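Local coordinates for cellulose 1,4-beta-cellobiosidase (Thermobifida fusca, PDB 4JJJ), which probably hydrolyses cellulose from chain ends to release cellobiose, this chain being the family 48 glycoside hydrolase domain of a longer, modular secreted enzyme, at residues Ser50-Tyr55 / His618-Gln623; Gln127-Gln132 / Gln288-Ala293; Gln427-Thr432 / Ala513-Asp518. The protein carries 1 engineered substitution. All coordinates share one frame; numbering follows the deposited sequence.

Interaction 1 of 3, residues Ser50-Tyr55 / His618-Gln623; sequences SEAFSY and HRFWAQ. With BGC (beta-D-glucopyranose), chain B; GLC (alpha-D-glucopyranose), chain C; BGC (beta-D-glucopyranose), chain D.
E51 and W621 meet with different first torsions: CG of E51 stands anti to its backbone N (chi1 163°) and the chain beyond is extended, whereas CG of W621 sits between its backbone N and carbonyl carbon (chi1 77°). E51 OE1 lies 3.4 Å from W621 CD1, approaching the indole obliquely. No hydrogen bond links the two segments directly; the polar ends of the E51 and W621 side chains converge on the glucose of chain B. Its O3 donates to E51 OE1 at 2.5 Å and its O4 to E51 OE2 at 2.6 Å; both carboxylate oxygens are engaged, which would restrict rotation of the group. W621 NE1 donates to O2 of the same sugar at 3.0 Å, an almost straight bond with the acceptor in the plane of the indole at its edge. Beneath these polar tips, Y55 and W621 lie side by side and point the same way, and W621 CB forms a CH-pi contact over the Y55 ring, 3.7 Å from its centroid. The two ring systems themselves are inclined obliquely. The F620 ring has A52 O at its edge, 3.3 Å from CE2, and makes its apolar contact through CD2 with A52 CB. Further out, the Y55 hydroxyl is hydrogen-bonded to E625, and W420 from helix 416-432 meets W621 edge-to-face. E40 also hydrogen-bonds to bound glucose and forms a salt bridge with R619, which has a second one with E545. E51 is the predicted proton donor, and the engineered N224, at the position of the predicted nucleophile, is about 5 Å from it between side chains. Two helix N-terminal ends thus build a sugar-binding wall of the active site in the (alpha/alpha)6 barrel of family 48.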
# COMPACT_ATOMS: atom_id res chain seq x y z
N SER A 50 3.43 -2.14 6.50
CA SER A 50 2.86 -0.95 7.07
C SER A 50 1.33 -1.00 6.89
O SER A 50 0.56 -0.47 7.73
CB SER A 50 3.53 0.32 6.56
OG SER A 50 3.35 0.43 5.19
N GLU A 51 0.85 -1.62 5.84
CA GLU A 51 -0.53 -1.89 5.69
C GLU A 51 -1.09 -2.58 6.94
O GLU A 51 -2.13 -2.22 7.46
CB GLU A 51 -0.74 -2.71 4.40
CG GLU A 51 -2.07 -3.43 4.28
CD GLU A 51 -2.09 -4.23 3.01
OE1 GLU A 51 -1.83 -5.45 3.07
OE2 GLU A 51 -2.26 -3.61 1.91
N ALA A 52 -0.49 -3.71 7.30
CA ALA A 52 -0.98 -4.45 8.48
C ALA A 52 -1.03 -3.60 9.70
O ALA A 52 -1.98 -3.67 10.47
CB ALA A 52 -0.18 -5.68 8.69
N PHE A 53 0.02 -2.78 9.89
CA PHE A 53 -0.01 -1.88 11.05
C PHE A 53 -1.13 -0.86 11.02
O PHE A 53 -1.81 -0.69 12.01
CB PHE A 53 1.37 -1.19 11.28
CG PHE A 53 2.35 -1.96 12.07
CD1 PHE A 53 2.34 -1.89 13.49
CD2 PHE A 53 3.37 -2.70 11.46
CE1 PHE A 53 3.28 -2.56 14.22
CE2 PHE A 53 4.24 -3.42 12.25
CZ PHE A 53 4.28 -3.29 13.57
N SER A 54 -1.46 -0.36 9.81
CA SER A 54 -2.58 0.57 9.71
C SER A 54 -3.88 -0.09 10.06
O SER A 54 -4.77 0.51 10.67
CB SER A 54 -2.61 1.26 8.36
OG SER A 54 -2.91 0.43 7.26
N TYR A 55 -4.05 -1.37 9.68
CA TYR A 55 -5.21 -2.12 10.03
C TYR A 55 -5.27 -2.50 11.53
O TYR A 55 -6.34 -2.53 12.11
CB TYR A 55 -5.36 -3.38 9.14
CG TYR A 55 -6.05 -3.12 7.85
CD1 TYR A 55 -7.44 -3.24 7.75
CD2 TYR A 55 -5.34 -2.76 6.70
CE1 TYR A 55 -8.06 -3.01 6.55
CE2 TYR A 55 -6.00 -2.48 5.47
CZ TYR A 55 -7.32 -2.63 5.39
OH TYR A 55 -8.02 -2.43 4.22
N HIS A 618 -6.24 -16.51 6.24
CA HIS A 618 -6.57 -15.50 7.29
C HIS A 618 -5.50 -14.41 7.16
O HIS A 618 -4.52 -14.32 7.90
CB HIS A 618 -6.57 -16.19 8.62
CG HIS A 618 -7.58 -17.29 8.67
ND1 HIS A 618 -7.24 -18.55 8.28
CD2 HIS A 618 -8.91 -17.36 8.99
CE1 HIS A 618 -8.28 -19.35 8.34
NE2 HIS A 618 -9.30 -18.66 8.82
N ARG A 619 -5.69 -13.47 6.21
CA ARG A 619 -4.90 -12.26 6.01
C ARG A 619 -5.28 -11.28 7.10
O ARG A 619 -6.44 -11.03 7.31
CB ARG A 619 -5.14 -11.63 4.66
CG ARG A 619 -4.65 -12.53 3.49
CD ARG A 619 -5.13 -11.85 2.18
NE ARG A 619 -4.67 -12.61 1.01
CZ ARG A 619 -5.31 -13.63 0.48
NH1 ARG A 619 -6.43 -14.08 0.99
NH2 ARG A 619 -4.78 -14.19 -0.60
N PHE A 620 -4.29 -10.75 7.76
CA PHE A 620 -4.57 -9.80 8.88
C PHE A 620 -5.50 -8.65 8.48
O PHE A 620 -6.51 -8.38 9.14
CB PHE A 620 -3.29 -9.28 9.46
CG PHE A 620 -3.48 -8.40 10.68
CD1 PHE A 620 -3.81 -8.97 11.93
CD2 PHE A 620 -3.41 -7.01 10.62
CE1 PHE A 620 -4.02 -8.20 13.06
CE2 PHE A 620 -3.64 -6.24 11.76
CZ PHE A 620 -3.94 -6.83 12.98
N TRP A 621 -5.17 -8.00 7.40
CA TRP A 621 -5.92 -6.84 6.95
C TRP A 621 -7.33 -7.27 6.67
O TRP A 621 -8.24 -6.53 6.95
CB TRP A 621 -5.26 -6.17 5.79
CG TRP A 621 -5.37 -6.79 4.39
CD1 TRP A 621 -4.43 -7.48 3.73
CD2 TRP A 621 -6.52 -6.76 3.48
NE1 TRP A 621 -4.86 -7.84 2.51
CE2 TRP A 621 -6.13 -7.38 2.30
CE3 TRP A 621 -7.79 -6.16 3.53
CZ2 TRP A 621 -6.94 -7.48 1.20
CZ3 TRP A 621 -8.59 -6.23 2.46
CH2 TRP A 621 -8.18 -6.91 1.28
N ALA A 622 -7.56 -8.42 6.09
CA ALA A 622 -8.89 -8.85 5.69
C ALA A 622 -9.72 -9.15 6.94
O ALA A 622 -10.93 -8.90 7.00
CB ALA A 622 -8.82 -10.07 4.77
N GLN A 623 -9.09 -9.84 7.91
CA GLN A 623 -9.81 -10.18 9.14
C GLN A 623 -10.19 -8.92 9.89
O GLN A 623 -11.28 -8.85 10.47
CB GLN A 623 -8.99 -11.14 9.99
CG GLN A 623 -8.66 -12.48 9.28
CD GLN A 623 -9.93 -13.20 8.84
OE1 GLN A 623 -10.84 -13.45 9.66
NE2 GLN A 623 -10.05 -13.53 7.59
C2 BGC B . -2.53 -8.00 -0.59
C3 BGC B . -2.33 -6.60 -0.02
C4 BGC B . -2.06 -5.58 -1.17
C5 BGC B . -3.07 -5.73 -2.34
C6 BGC B . -2.67 -4.87 -3.50
C1 BGC B . -3.57 -8.03 -1.69
O2 BGC B . -2.97 -8.88 0.44
O3 BGC B . -1.24 -6.67 0.93
O4 BGC B . -2.10 -4.25 -0.62
O5 BGC B . -3.12 -7.12 -2.71
O6 BGC B . -1.37 -5.19 -3.95
C1 GLC C . -6.01 -11.79 -4.51
C2 GLC C . -5.38 -10.67 -5.23
C3 GLC C . -4.21 -10.07 -4.41
C4 GLC C . -4.70 -9.64 -3.02
C5 GLC C . -5.41 -10.86 -2.41
C6 GLC C . -6.07 -10.63 -1.08
O1 GLC C . -4.98 -12.69 -4.40
O2 GLC C . -4.73 -11.21 -6.47
O3 GLC C . -3.57 -9.01 -5.10
O4 GLC C . -3.56 -9.35 -2.18
O5 GLC C . -6.47 -11.28 -3.27
O6 GLC C . -7.07 -9.69 -1.24
C2 BGC D . -5.48 -10.19 -5.40
C3 BGC D . -4.32 -9.66 -4.57
C4 BGC D . -4.73 -9.55 -3.08
C5 BGC D . -5.46 -10.78 -2.51
C6 BGC D . -6.14 -10.52 -1.16
C1 BGC D . -6.09 -11.42 -4.78
O1 BGC D . -7.23 -11.80 -5.62
O2 BGC D . -4.88 -10.46 -6.72
O3 BGC D . -3.88 -8.38 -5.05
O4 BGC D . -3.60 -9.32 -2.24
O5 BGC D . -6.49 -11.20 -3.40
O6 BGC D . -7.18 -9.58 -1.25

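Interaction 2 of 3, residues Gln127-Gln132 / Gln288-Ala293; sequences QDPLAQ and QGKDSA
P129 and G289 make the closest direct contact, with P129 CG 3.3 Å from G289 O and the ring carbons CB and CD also near this carbonyl. The long arm of K290 runs past the same proline: its CE is 4.3 Å from P129 CB and equally near L130 CD2, so methylene, pyrrolidine ring and leucine methyl pack loosely against one another. Nothing polar joins the segments directly. Instead one water spans them, donating to Q127 O at 2.8 Å and to G289 O at 2.7 Å while accepting from S292 OG at 2.6 Å. Three bonds hold this water, one of which gives the G289 carbonyl a polar partner in addition to the proline carbons against it. In the next shell, D128 shapes the first segment. Its OD1 accepts from the backbone N of L130 at 2.7 Å, nearly in line with its C-O bond, and from the N of A131 46° out of the carboxylate plane, both from the same face. OD2 of D128 is held by the hydroxyls of Y97 and Y265, so the carboxylate that turns the chain at P129 is itself pinned. The turn in the second segment is closed by D291, whose OD1 accepts from Q288 N at 3.0 Å and whose N donates to Q288 O. G289 has a positive phi of 64°, a backbone shape that favours glycine. The far end of K290 is directed by D351, with which NZ forms a salt bridge, and by T347. A backbone hydrogen bond between Q127 and G287 continues the junction just beyond the segments. Far from the annotated sites, this is a water-bridged meeting of two loops, one of them set by an Asx turn at D128 leading into helix 131-138.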
# COMPACT_ATOMS: atom_id res chain seq x y z
N GLN A 127 14.40 20.99 -6.37
CA GLN A 127 14.61 21.27 -4.97
C GLN A 127 13.46 20.57 -4.18
O GLN A 127 12.31 20.55 -4.59
CB GLN A 127 14.60 22.78 -4.72
CG GLN A 127 15.97 23.40 -5.25
CD GLN A 127 16.17 24.90 -4.98
OE1 GLN A 127 15.23 25.60 -4.59
NE2 GLN A 127 17.41 25.41 -5.21
N ASP A 128 13.83 19.98 -3.06
CA ASP A 128 12.84 19.50 -2.12
C ASP A 128 12.38 20.59 -1.20
O ASP A 128 13.20 21.06 -0.38
CB ASP A 128 13.55 18.39 -1.27
CG ASP A 128 12.77 17.90 -0.03
OD1 ASP A 128 11.71 18.40 0.35
OD2 ASP A 128 13.37 16.99 0.66
N PRO A 129 11.07 20.96 -1.23
CA PRO A 129 10.55 22.10 -0.48
C PRO A 129 9.97 21.73 0.84
O PRO A 129 9.45 22.59 1.52
CB PRO A 129 9.45 22.65 -1.40
CG PRO A 129 8.90 21.41 -1.99
CD PRO A 129 10.07 20.46 -2.21
N LEU A 130 10.11 20.45 1.22
CA LEU A 130 9.56 19.99 2.47
C LEU A 130 10.60 19.83 3.58
O LEU A 130 10.29 20.04 4.74
CB LEU A 130 8.92 18.59 2.36
CG LEU A 130 7.74 18.51 1.36
CD1 LEU A 130 7.33 17.06 1.34
CD2 LEU A 130 6.62 19.51 1.64
N ALA A 131 11.82 19.43 3.24
CA ALA A 131 12.74 18.93 4.26
C ALA A 131 13.07 19.94 5.40
O ALA A 131 13.06 19.63 6.57
CB ALA A 131 14.02 18.49 3.58
N GLN A 132 13.42 21.15 4.98
CA GLN A 132 13.87 22.16 5.91
C GLN A 132 12.69 22.53 6.81
O GLN A 132 12.87 22.66 8.01
CB GLN A 132 14.45 23.37 5.14
CG GLN A 132 14.37 24.73 5.88
CD GLN A 132 15.09 25.81 5.08
OE1 GLN A 132 15.51 25.57 3.93
NE2 GLN A 132 15.30 26.99 5.68
N GLN A 288 11.05 24.09 -8.50
CA GLN A 288 11.32 25.13 -7.53
C GLN A 288 10.05 25.23 -6.70
O GLN A 288 8.91 25.25 -7.24
CB GLN A 288 11.53 26.46 -8.29
CG GLN A 288 12.43 26.30 -9.52
CD GLN A 288 12.38 27.45 -10.52
OE1 GLN A 288 12.00 27.28 -11.69
NE2 GLN A 288 12.74 28.63 -10.05
N GLY A 289 10.23 25.22 -5.41
CA GLY A 289 9.09 25.41 -4.50
C GLY A 289 8.13 24.24 -4.71
O GLY A 289 8.58 23.08 -4.86
N LYS A 290 6.83 24.53 -4.77
CA LYS A 290 5.89 23.46 -4.96
C LYS A 290 5.47 23.19 -6.38
O LYS A 290 4.45 22.53 -6.57
CB LYS A 290 4.63 23.74 -4.12
CG LYS A 290 4.80 24.16 -2.63
CD LYS A 290 4.79 22.99 -1.75
CE LYS A 290 5.29 23.13 -0.29
NZ LYS A 290 4.22 23.76 0.56
N ASP A 291 6.22 23.61 -7.39
CA ASP A 291 5.78 23.34 -8.74
C ASP A 291 6.01 21.86 -9.16
O ASP A 291 5.51 21.42 -10.18
CB ASP A 291 6.33 24.30 -9.78
CG ASP A 291 7.76 24.18 -10.01
OD1 ASP A 291 8.43 23.24 -9.57
OD2 ASP A 291 8.31 25.17 -10.69
N SER A 292 6.73 21.13 -8.29
CA SER A 292 6.96 19.69 -8.42
C SER A 292 5.87 18.88 -7.66
O SER A 292 5.98 17.65 -7.62
CB SER A 292 8.33 19.29 -7.89
OG SER A 292 8.52 19.75 -6.57
N ALA A 293 4.87 19.55 -7.07
CA ALA A 293 3.78 18.83 -6.43
C ALA A 293 2.64 18.52 -7.36
O ALA A 293 2.08 19.42 -7.95
CB ALA A 293 3.31 19.59 -5.22
O HOH W 1 10.37 21.57 -6.29

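Interaction 3 of 3, residues Gln427-Thr432 / Ala513-Asp518; sequences QLYYVT and AKRSGD
The last turns of helices 416-432 and 499-516 come together with Y430 and R515 opposite each other, their CA atoms 5.2 Å apart. R515 has the largest share of the contact: CG stands anti to the backbone N (chi1 -177°), and a bend at chi2 carries CD to the carbonyl end of the other helix. On the way, CG lies over one face of the Y429 ring in a CH-pi contact, 3.6 Å from the centroid, while CB reaches CE2 of the same ring. NH1 then donates to Y430 O at 2.9 Å; the bond is nearly straight at the hydrogen (163°), with the donor 47° above the carbonyl plane. The backbone carbon of T432 covers one guanidinium face, and a water bridges NH1 to V431 O. A positive group among these terminal carbonyls would probably be favoured by the helix dipole. Y429 extends past R515 to S516, its OH 3.5 Å from S516 CB, and its side chain also touches E438, a calcium ligand, and L441. An alanine in place of Y429 would probably open a gap beneath R515 CG and let the arginine chain turn more freely. On the flank, K514 CG rests 3.8 Å from Y430 CE1, while NZ is hydrogen-bonded to L636 O. S516 OG, also hydrogen-bonded to Y512 O, accepts from D518 N, an ST turn through G517 that leads to D518, the N-cap of helix 519-533. An arginine of one helix thus bonds to a backbone carbonyl in the last turn of another, where two helices meet at the surface of the (alpha/alpha)6 barrel.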
# COMPACT_ATOMS: atom_id res chain seq x y z
N GLN A 427 -17.10 7.27 3.26
CA GLN A 427 -16.95 7.77 4.61
C GLN A 427 -17.01 9.34 4.60
O GLN A 427 -17.68 9.93 5.44
CB GLN A 427 -15.69 7.35 5.27
CG GLN A 427 -15.65 5.90 5.74
CD GLN A 427 -14.42 5.62 6.62
OE1 GLN A 427 -13.52 6.40 6.80
NE2 GLN A 427 -14.42 4.43 7.11
N LEU A 428 -16.32 9.97 3.67
CA LEU A 428 -16.42 11.42 3.53
C LEU A 428 -17.85 11.86 3.36
O LEU A 428 -18.32 12.83 4.01
CB LEU A 428 -15.53 11.89 2.38
CG LEU A 428 -15.62 13.36 2.11
CD1 LEU A 428 -14.96 14.12 3.30
CD2 LEU A 428 -14.90 13.69 0.78
N TYR A 429 -18.54 11.21 2.42
CA TYR A 429 -19.93 11.51 2.13
C TYR A 429 -20.80 11.37 3.39
O TYR A 429 -21.55 12.25 3.74
CB TYR A 429 -20.43 10.58 1.02
CG TYR A 429 -21.84 10.76 0.63
CD1 TYR A 429 -22.37 12.00 0.28
CD2 TYR A 429 -22.68 9.69 0.69
CE1 TYR A 429 -23.71 12.11 -0.02
CE2 TYR A 429 -24.03 9.79 0.39
CZ TYR A 429 -24.54 11.00 0.03
OH TYR A 429 -25.91 11.08 -0.35
N TYR A 430 -20.55 10.30 4.18
CA TYR A 430 -21.22 10.16 5.46
C TYR A 430 -20.95 11.34 6.38
O TYR A 430 -21.91 11.86 7.02
CB TYR A 430 -20.82 8.83 6.08
CG TYR A 430 -21.18 8.67 7.53
CD1 TYR A 430 -22.51 8.73 7.94
CD2 TYR A 430 -20.20 8.43 8.45
CE1 TYR A 430 -22.81 8.61 9.29
CE2 TYR A 430 -20.52 8.26 9.82
CZ TYR A 430 -21.84 8.38 10.23
OH TYR A 430 -22.09 8.16 11.61
N VAL A 431 -19.69 11.72 6.52
CA VAL A 431 -19.30 12.79 7.46
C VAL A 431 -19.88 14.13 7.07
O VAL A 431 -20.50 14.80 7.96
CB VAL A 431 -17.81 12.82 7.65
CG1 VAL A 431 -17.42 14.01 8.49
CG2 VAL A 431 -17.31 11.47 8.25
N THR A 432 -19.70 14.54 5.82
CA THR A 432 -19.94 15.95 5.45
C THR A 432 -21.03 16.08 4.39
O THR A 432 -21.47 17.24 4.09
CB THR A 432 -18.66 16.63 4.85
OG1 THR A 432 -18.43 16.09 3.53
CG2 THR A 432 -17.45 16.50 5.73
N ALA A 513 -25.33 4.30 2.07
CA ALA A 513 -26.75 4.17 2.42
C ALA A 513 -27.15 5.04 3.56
O ALA A 513 -28.27 5.57 3.53
CB ALA A 513 -27.05 2.71 2.76
N LYS A 514 -26.30 5.13 4.56
CA LYS A 514 -26.62 5.91 5.76
C LYS A 514 -26.94 7.35 5.35
O LYS A 514 -27.97 7.89 5.83
CB LYS A 514 -25.52 5.85 6.77
CG LYS A 514 -25.80 6.67 8.05
CD LYS A 514 -26.96 6.12 8.80
CE LYS A 514 -27.23 6.97 10.02
NZ LYS A 514 -28.25 6.30 10.84
N ARG A 515 -26.06 7.97 4.53
CA ARG A 515 -26.21 9.35 4.19
C ARG A 515 -27.31 9.49 3.14
O ARG A 515 -28.12 10.47 3.16
CB ARG A 515 -24.85 9.95 3.77
CG ARG A 515 -24.85 11.42 3.44
CD ARG A 515 -24.59 12.08 4.80
NE ARG A 515 -24.77 13.46 4.68
CZ ARG A 515 -24.40 14.38 5.50
NH1 ARG A 515 -23.57 14.21 6.49
NH2 ARG A 515 -24.78 15.60 5.14
N SER A 516 -27.37 8.60 2.15
CA SER A 516 -28.27 8.81 0.99
C SER A 516 -29.70 8.33 1.23
O SER A 516 -30.60 8.73 0.49
CB SER A 516 -27.74 8.11 -0.21
OG SER A 516 -27.70 6.70 -0.02
N GLY A 517 -29.82 7.37 2.13
CA GLY A 517 -31.07 6.65 2.33
C GLY A 517 -31.32 5.55 1.29
O GLY A 517 -32.44 5.03 1.20
N ASP A 518 -30.31 5.19 0.49
CA ASP A 518 -30.47 4.27 -0.59
C ASP A 518 -30.79 2.86 -0.10
O ASP A 518 -30.02 2.23 0.62
CB ASP A 518 -29.19 4.20 -1.43
CG ASP A 518 -29.44 3.49 -2.74
OD1 ASP A 518 -30.03 4.09 -3.66
OD2 ASP A 518 -29.18 2.29 -2.88
O HOH W 2 -22.97 16.80 7.66

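From the N terminus, residues 50-55 open the longest loop, closed only by 618-623 in interaction 1. Inside it, interaction 2 closes 127-132 onto 288-293, and later 427-432 meets 513-518 in interaction 3. Both are nested within interaction 1, in series with each other, and none cross. Their centres lie about 33 Å (1–2), 25 Å (1–3) and 36 Å (2–3) apart, and no pair touches. Interactions 1 and 3 nevertheless share a helix: 416-432 meets interaction 1 through W420 and ends in interaction 3. Interaction 1 unites helices near both chain ends at the sugar site; interaction 2 joins peripheral loops; interaction 3 joins the C-terminal turns of helices 416-432 and 499-516.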